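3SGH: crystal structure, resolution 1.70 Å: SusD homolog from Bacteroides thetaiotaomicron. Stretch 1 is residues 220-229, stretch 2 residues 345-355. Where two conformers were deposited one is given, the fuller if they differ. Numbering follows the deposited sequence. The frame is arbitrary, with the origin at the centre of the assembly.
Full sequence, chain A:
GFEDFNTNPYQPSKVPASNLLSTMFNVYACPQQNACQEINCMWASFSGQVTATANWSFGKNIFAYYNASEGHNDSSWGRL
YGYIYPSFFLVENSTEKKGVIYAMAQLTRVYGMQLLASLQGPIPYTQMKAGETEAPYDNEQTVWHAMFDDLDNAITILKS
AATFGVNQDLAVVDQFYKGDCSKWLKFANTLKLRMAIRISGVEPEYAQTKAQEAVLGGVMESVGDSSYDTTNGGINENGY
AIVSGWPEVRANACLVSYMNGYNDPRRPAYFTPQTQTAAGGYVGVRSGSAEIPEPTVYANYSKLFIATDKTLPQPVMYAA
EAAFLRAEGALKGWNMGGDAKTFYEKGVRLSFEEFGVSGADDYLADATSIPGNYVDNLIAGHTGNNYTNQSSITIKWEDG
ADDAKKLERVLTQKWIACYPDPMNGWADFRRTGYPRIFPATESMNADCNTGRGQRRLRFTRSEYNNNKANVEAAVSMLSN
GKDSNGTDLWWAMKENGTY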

HETATM    1  N   MSE A 220      -2.117  11.608 -12.085  1.00 16.23           N
HETATM    2  CA  MSE A 220      -0.691  11.655 -12.462  1.00 16.54           C
HETATM    3  C   MSE A 220      -0.516  11.089 -13.873  1.00 17.09           C
HETATM    4  O   MSE A 220      -1.186  10.114 -14.261  1.00 16.14           O
ATOM      5  N   GLU A 221       0.365  11.717 -14.653  1.00 17.03           N
ATOM      6  CA  GLU A 221       0.585  11.328 -16.053  1.00 17.64           C
ATOM      7  C   GLU A 221       2.041  11.065 -16.429  1.00 18.43           C
ATOM      8  O   GLU A 221       2.278  10.319 -17.372  1.00 19.68           O
ATOM      9  N   SER A 222       2.976  11.594 -15.654  1.00 18.44           N
ATOM     10  CA  SER A 222       4.402  11.433 -15.950  0.50 18.84           C
ATOM     11  C   SER A 222       5.209  11.234 -14.683  1.00 18.47           C
ATOM     12  O   SER A 222       4.736  11.548 -13.565  1.00 18.27           O
ATOM     13  N   VAL A 223       6.420  10.715 -14.837  1.00 18.65           N
ATOM     14  CA  VAL A 223       7.277  10.407 -13.665  1.00 18.90           C
ATOM     15  C   VAL A 223       7.555  11.617 -12.772  1.00 18.57           C
ATOM     16  O   VAL A 223       7.723  11.452 -11.562  1.00 19.84           O
ATOM     17  N   GLY A 224       7.558  12.822 -13.342  1.00 18.10           N
ATOM     18  CA  GLY A 224       7.743  14.055 -12.558  1.00 19.26           C
ATOM     19  C   GLY A 224       6.593  14.347 -11.608  1.00 18.61           C
ATOM     20  O   GLY A 224       6.686  15.211 -10.751  1.00 19.72           O
ATOM     21  N   ASP A 225       5.489  13.636 -11.784  1.00 17.33           N
ATOM     22  CA  ASP A 225       4.339  13.784 -10.928  1.00 17.26           C
ATOM     23  C   ASP A 225       4.386  12.928  -9.644  1.00 16.72           C
ATOM     24  O   ASP A 225       3.625  13.166  -8.686  1.00 16.15           O
ATOM     25  N   SER A 226       5.238  11.909  -9.639  1.00 15.88           N
ATOM     26  CA  SER A 226       5.304  10.968  -8.538  1.00 14.69           C
ATOM     27  C   SER A 226       5.679  11.662  -7.246  1.00 15.85           C
ATOM     28  O   SER A 226       6.446  12.627  -7.256  1.00 15.73           O
ATOM     29  N   SER A 227       5.164  11.150  -6.135  1.00 15.44           N
ATOM     30  CA  SER A 227       5.424  11.707  -4.814  1.00 15.42           C
ATOM     31  C   SER A 227       6.401  10.863  -4.028  1.00 15.03           C
ATOM     32  O   SER A 227       6.170   9.630  -3.837  1.00 14.13           O
ATOM     33  N   TYR A 228       7.439  11.544  -3.543  1.00 14.75           N
ATOM     34  CA  TYR A 228       8.439  10.984  -2.608  1.00 15.44           C
ATOM     35  C   TYR A 228       8.636  11.894  -1.367  1.00 16.34           C
ATOM     36  O   TYR A 228       8.517  13.112  -1.464  1.00 16.90           O
ATOM     37  N   ASP A 229       8.935  11.298  -0.217  1.00 16.13           N
ATOM     38  CA  ASP A 229       9.210  12.081   0.995  1.00 16.30           C
ATOM     39  C   ASP A 229      10.686  12.452   0.886  1.00 16.39           C
ATOM     40  O   ASP A 229      11.562  11.725   1.332  1.00 15.82           O
ATOM     41  N   GLU A 345       0.185  -0.558 -21.075  1.00 17.46           N
ATOM     42  CA  GLU A 345       1.491  -0.294 -21.625  1.00 18.93           C
ATOM     43  C   GLU A 345       2.082   0.993 -21.076  1.00 19.10           C
ATOM     44  O   GLU A 345       3.293   1.049 -20.810  1.00 18.82           O
ATOM     45  N   LYS A 346       1.228   2.000 -20.873  1.00 18.56           N
ATOM     46  CA  LYS A 346       1.673   3.281 -20.303  1.00 17.98           C
ATOM     47  C   LYS A 346       2.237   3.046 -18.907  1.00 17.02           C
ATOM     48  O   LYS A 346       3.318   3.557 -18.558  1.00 16.66           O
ATOM     49  N   GLY A 347       1.514   2.275 -18.107  1.00 16.10           N
ATOM     50  CA  GLY A 347       1.915   1.949 -16.741  1.00 15.26           C
ATOM     51  C   GLY A 347       3.265   1.248 -16.678  1.00 15.75           C
ATOM     52  O   GLY A 347       4.127   1.595 -15.844  1.00 15.31           O
ATOM     53  N   VAL A 348       3.444   0.250 -17.538  1.00 15.04           N
ATOM     54  CA  VAL A 348       4.699  -0.517 -17.563  1.00 15.20           C
ATOM     55  C   VAL A 348       5.836   0.419 -17.962  1.00 15.84           C
ATOM     56  O   VAL A 348       6.886   0.436 -17.323  1.00 13.52           O
ATOM     57  N   ARG A 349       5.609   1.259 -18.984  1.00 15.78           N
ATOM     58  CA  ARG A 349       6.676   2.180 -19.425  1.00 16.98           C
ATOM     59  C   ARG A 349       7.001   3.246 -18.354  1.00 15.37           C
ATOM     60  O   ARG A 349       8.165   3.580 -18.138  1.00 16.69           O
ATOM     61  N   LEU A 350       5.986   3.733 -17.641  1.00 16.07           N
ATOM     62  CA  LEU A 350       6.208   4.677 -16.541  1.00 15.41           C
ATOM     63  C   LEU A 350       7.024   4.061 -15.415  1.00 16.37           C
ATOM     64  O   LEU A 350       7.825   4.719 -14.776  1.00 16.90           O
ATOM     65  N   SER A 351       6.770   2.791 -15.142  1.00 15.71           N
ATOM     66  CA  SER A 351       7.450   2.079 -14.061  1.00 15.31           C
ATOM     67  C   SER A 351       8.919   1.925 -14.386  1.00 16.01           C
ATOM     68  O   SER A 351       9.789   2.155 -13.537  1.00 16.19           O
ATOM     69  N   PHE A 352       9.215   1.504 -15.611  1.00 16.54           N
ATOM     70  CA  PHE A 352      10.588   1.436 -16.061  1.00 16.68           C
ATOM     71  C   PHE A 352      11.239   2.808 -15.975  1.00 17.15           C
ATOM     72  O   PHE A 352      12.316   2.939 -15.414  1.00 17.67           O
ATOM     73  N   GLU A 353      10.556   3.821 -16.516  1.00 16.52           N
ATOM     74  CA  GLU A 353      11.071   5.164 -16.501  1.00 17.48           C
ATOM     75  C   GLU A 353      11.349   5.672 -15.080  1.00 17.10           C
ATOM     76  O   GLU A 353      12.383   6.283 -14.826  1.00 18.48           O
ATOM     77  N   GLU A 354      10.401   5.458 -14.177  1.00 16.88           N
ATOM     78  CA  GLU A 354      10.529   5.885 -12.795  1.00 16.84           C
ATOM     79  C   GLU A 354      11.839   5.406 -12.167  1.00 17.92           C
ATOM     80  O   GLU A 354      12.458   6.141 -11.373  1.00 17.22           O
ATOM     81  N   PHE A 355      12.212   4.167 -12.476  1.00 18.71           N
ATOM     82  CA  PHE A 355      13.407   3.544 -11.908  1.00 19.62           C
ATOM     83  C   PHE A 355      14.629   3.610 -12.822  1.00 21.51           C
ATOM     84  O   PHE A 355      15.651   3.032 -12.488  1.00 21.73           O
TER

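The contact joins the last part of a helix, residues 345-354 here, which begins earlier in the chain, to a loop that passes through a short 3-10 segment at 223-225 and into a strand. It buries 413 Å² summed over both sides, and the backbones come nearest at Val223 and Glu354, whose CA atoms lie 5.6 Å apart. On the helix, CA-to-CB bonds point toward the first stretch at Lys346, Leu350 and Glu353, positions spaced by four and three residues and so on one face; Glu354 starts sideways, but the end of its side chain comes nearer. Ser351 and Phe352 point away. On the first stretch, the CA-to-CB bonds of Val223, Ser226 and Tyr228 point toward the helix.

Glu354 is the principal acceptor. With chi1 at -172° (t) and chi2 at 75° (p), its carboxylate reaches two hydroxyls. Ser226, chi1 m, donates from OG to Glu354 OE1 at 2.7 Å, and Tyr228, chi1 m and chi2 85°, donates from OH to Glu354 OE2 at 2.5 Å, a short bond. That oxygen lies at the edge of the tyrosine ring, near its plane, as suits an in-plane phenolic hydrogen bond. Glu354 OE2 also accepts from water 2, 2.6 Å from the water oxygen; the same water donates to Val223 O at 2.8 Å. Each carboxylate oxygen therefore has a hydroxyl donor from the first stretch, and the water ties the carboxylate to the 3-10 backbone. Val223 O additionally accepts from Ser226 N at 3.2 Å.

A second water serves the backbone N of Val223, as the first serves its O. Val223 N donates to water 1 at 3.0 Å, and water 1 donates to Glu353 OE1 at 2.7 Å. Glu353 is extended (chi1 and chi2 both t), and its OE2 approaches Val223 CG2 at 3.6 Å, a contact without hydrogen bonding.

Between these polar groups sits an apolar contact. Val223, chi1 m, places CG1 4.0 Å from Leu350 CD2 and 3.6 Å from Leu350 O. The leucine is m,t, and its CD2 also lies 4.1 Å from Ser222 CA. Leu350 O is not left unpaired by this packing, since it accepts from Glu354 N at 2.7 Å within the helix.

Lys346 makes the remaining polar link. Its chain runs t,t,t before chi4 turns to 74° (p), bringing NZ to donate to Glu221 O at 3.0 Å. The same NZ forms a salt bridge with Glu221 OE1 at 3.3 Å, so the ammonium engages both backbone and side chain of one residue. Glu221 begins with its CA-to-CB bond pointing away, but chi1 and chi2, both m, fold the carboxylate back; its two oxygens also have hydrogen bonds elsewhere in the structure.

The loop's own shape is held by Asp225, which makes no contact with the helix. Its OD2 accepts from Glu221 N at 2.9 Å, with an N-H...acceptor angle of 170°, and from Ser222 N at 3.1 Å and 154°. Asp225 N in turn donates to Ser222 O at 2.8 Å, closing the turn on itself.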

HETATM    1  CB  MSE A 220       0.168  10.856 -11.495  1.00 15.81           C
HETATM    2  CG  MSE A 220       0.198  11.378 -10.099  1.00 14.95           C
HETATM    3 SE   MSE A 220       1.314  10.238  -9.022  0.75 13.56          SE
HETATM    4  CE  MSE A 220       1.047  11.261  -7.399  1.00 16.30           C
ATOM      5  CB  GLU A 221       0.050  12.387 -16.997  1.00 19.19           C
ATOM      6  CG  GLU A 221      -1.447  12.553 -16.903  1.00 20.29           C
ATOM      7  CD  GLU A 221      -2.226  11.427 -17.566  1.00 24.68           C
ATOM      8  OE1 GLU A 221      -1.633  10.384 -17.953  1.00 23.39           O
ATOM      9  OE2 GLU A 221      -3.469  11.595 -17.727  1.00 28.68           O
ATOM     10  CB  SER A 222       4.929  12.666 -16.678  0.50 19.97           C
ATOM     11  OG  SER A 222       4.870  13.806 -15.845  0.50 22.45           O
ATOM     12  CB  VAL A 223       8.596   9.675 -14.051  1.00 19.64           C
ATOM     13  CG1 VAL A 223       8.280   8.314 -14.643  1.00 19.21           C
ATOM     14  CG2 VAL A 223       9.454  10.508 -14.997  1.00 21.13           C
ATOM     15  CB  ASP A 225       3.071  13.403 -11.704  1.00 18.66           C
ATOM     16  CG  ASP A 225       2.782  14.321 -12.892  1.00 19.31           C
ATOM     17  OD1 ASP A 225       3.261  15.457 -12.912  1.00 18.66           O
ATOM     18  OD2 ASP A 225       2.035  13.901 -13.831  1.00 19.06           O
ATOM     19  CB  SER A 226       6.341   9.881  -8.845  1.00 14.91           C
ATOM     20  OG  SER A 226       5.897   9.101  -9.995  1.00 14.40           O
ATOM     21  CB  SER A 227       4.123  11.779  -4.003  1.00 16.56           C
ATOM     22  OG  SER A 227       4.393  12.269  -2.703  1.00 17.29           O
ATOM     23  CB  TYR A 228       9.773  10.891  -3.266  1.00 15.53           C
ATOM     24  CG  TYR A 228       9.911   9.901  -4.397  1.00 14.64           C
ATOM     25  CD1 TYR A 228       9.550  10.261  -5.685  1.00 14.97           C
ATOM     26  CD2 TYR A 228      10.486   8.660  -4.195  1.00 16.66           C
ATOM     27  CE1 TYR A 228       9.686   9.365  -6.751  1.00 17.11           C
ATOM     28  CE2 TYR A 228      10.698   7.785  -5.265  1.00 16.50           C
ATOM     29  CZ  TYR A 228      10.280   8.147  -6.535  1.00 17.54           C
ATOM     30  OH  TYR A 228      10.449   7.296  -7.601  1.00 17.34           O
ATOM     31  CB  ASP A 229       8.877  11.274   2.261  1.00 16.60           C
ATOM     32  CG  ASP A 229       8.923  12.116   3.536  1.00 16.34           C
ATOM     33  OD1 ASP A 229       9.645  13.158   3.538  1.00 17.13           O
ATOM     34  OD2 ASP A 229       8.283  11.706   4.510  1.00 16.58           O
ATOM     35  CB  GLU A 345       1.464  -0.290 -23.148  1.00 20.07           C
ATOM     36  CG  GLU A 345       1.086  -1.689 -23.699  1.00 22.46           C
ATOM     37  CD  GLU A 345       1.465  -1.928 -25.137  1.00 27.00           C
ATOM     38  OE1 GLU A 345       1.359  -0.962 -25.950  1.00 29.37           O
ATOM     39  OE2 GLU A 345       1.828  -3.097 -25.441  1.00 25.81           O
ATOM     40  CB  LYS A 346       0.502   4.297 -20.268  1.00 19.34           C
ATOM     41  CG  LYS A 346       0.894   5.649 -19.775  1.00 20.05           C
ATOM     42  CD  LYS A 346      -0.342   6.551 -19.555  1.00 24.51           C
ATOM     43  CE  LYS A 346       0.036   7.744 -18.702  1.00 28.55           C
ATOM     44  NZ  LYS A 346       0.833   8.741 -19.442  1.00 29.09           N
ATOM     45  CB  VAL A 348       4.632  -1.703 -18.525  1.00 14.39           C
ATOM     46  CG1 VAL A 348       5.966  -2.444 -18.540  1.00 15.09           C
ATOM     47  CG2 VAL A 348       3.501  -2.655 -18.087  1.00 15.93           C
ATOM     48  CB  ARG A 349       6.317   2.852 -20.741  1.00 15.94           C
ATOM     49  CG  ARG A 349       6.326   1.901 -21.935  1.00 20.49           C
ATOM     50  CD  ARG A 349       5.978   2.651 -23.220  1.00 22.71           C
ATOM     51  NE  ARG A 349       5.710   1.674 -24.263  1.00 25.46           N
ATOM     52  CZ  ARG A 349       6.654   1.064 -24.953  1.00 29.72           C
ATOM     53  NH1 ARG A 349       7.929   1.370 -24.753  1.00 33.01           N
ATOM     54  NH2 ARG A 349       6.321   0.161 -25.870  1.00 32.08           N
ATOM     55  CB  LEU A 350       4.874   5.176 -15.949  1.00 16.31           C
ATOM     56  CG  LEU A 350       4.193   6.257 -16.780  1.00 17.34           C
ATOM     57  CD1 LEU A 350       2.880   6.503 -16.093  1.00 16.29           C
ATOM     58  CD2 LEU A 350       5.067   7.513 -16.839  1.00 17.14           C
ATOM     59  CB  SER A 351       6.813   0.693 -13.934  1.00 15.67           C
ATOM     60  OG  SER A 351       7.496  -0.078 -12.978  1.00 14.44           O
ATOM     61  CB  PHE A 352      10.703   0.945 -17.498  1.00 17.60           C
ATOM     62  CG  PHE A 352      10.684  -0.561 -17.655  1.00 17.85           C
ATOM     63  CD1 PHE A 352       9.639  -1.340 -17.176  1.00 18.16           C
ATOM     64  CD2 PHE A 352      11.707  -1.207 -18.307  1.00 19.80           C
ATOM     65  CE1 PHE A 352       9.643  -2.736 -17.371  1.00 16.69           C
ATOM     66  CE2 PHE A 352      11.661  -2.579 -18.513  1.00 19.18           C
ATOM     67  CZ  PHE A 352      10.654  -3.329 -18.034  1.00 20.45           C
ATOM     68  CB  GLU A 353      10.124   6.136 -17.236  1.00 16.57           C
ATOM     69  CG  GLU A 353      10.778   7.498 -17.412  1.00 19.38           C
ATOM     70  CD  GLU A 353       9.888   8.494 -18.136  1.00 26.54           C
ATOM     71  OE1 GLU A 353       8.707   8.144 -18.404  1.00 26.22           O
ATOM     72  OE2 GLU A 353      10.380   9.623 -18.400  1.00 28.72           O
ATOM     73  CB  GLU A 354       9.375   5.302 -11.985  1.00 16.79           C
ATOM     74  CG  GLU A 354       9.248   5.792 -10.566  1.00 17.58           C
ATOM     75  CD  GLU A 354       8.674   7.202 -10.496  1.00 21.29           C
ATOM     76  OE1 GLU A 354       7.701   7.498 -11.242  1.00 19.43           O
ATOM     77  OE2 GLU A 354       9.170   7.992  -9.665  1.00 20.80           O
ATOM     78  CB  PHE A 355      13.102   2.100 -11.539  1.00 19.57           C
ATOM     79  CG  PHE A 355      12.392   1.974 -10.217  1.00 21.02           C
ATOM     80  CD1 PHE A 355      11.010   2.134 -10.123  1.00 21.74           C
ATOM     81  CD2 PHE A 355      13.111   1.746  -9.054  1.00 23.52           C
ATOM     82  CE1 PHE A 355      10.369   2.045  -8.901  1.00 22.38           C
ATOM     83  CE2 PHE A 355      12.462   1.663  -7.813  1.00 23.15           C
ATOM     84  CZ  PHE A 355      11.091   1.822  -7.735  1.00 23.01           C
TER
HETATM   85  O   HOH W   1       7.124  10.222 -17.737  1.00 17.38           O
HETATM   86  O   HOH W   2      10.000  10.397 -10.337  1.00 30.58           O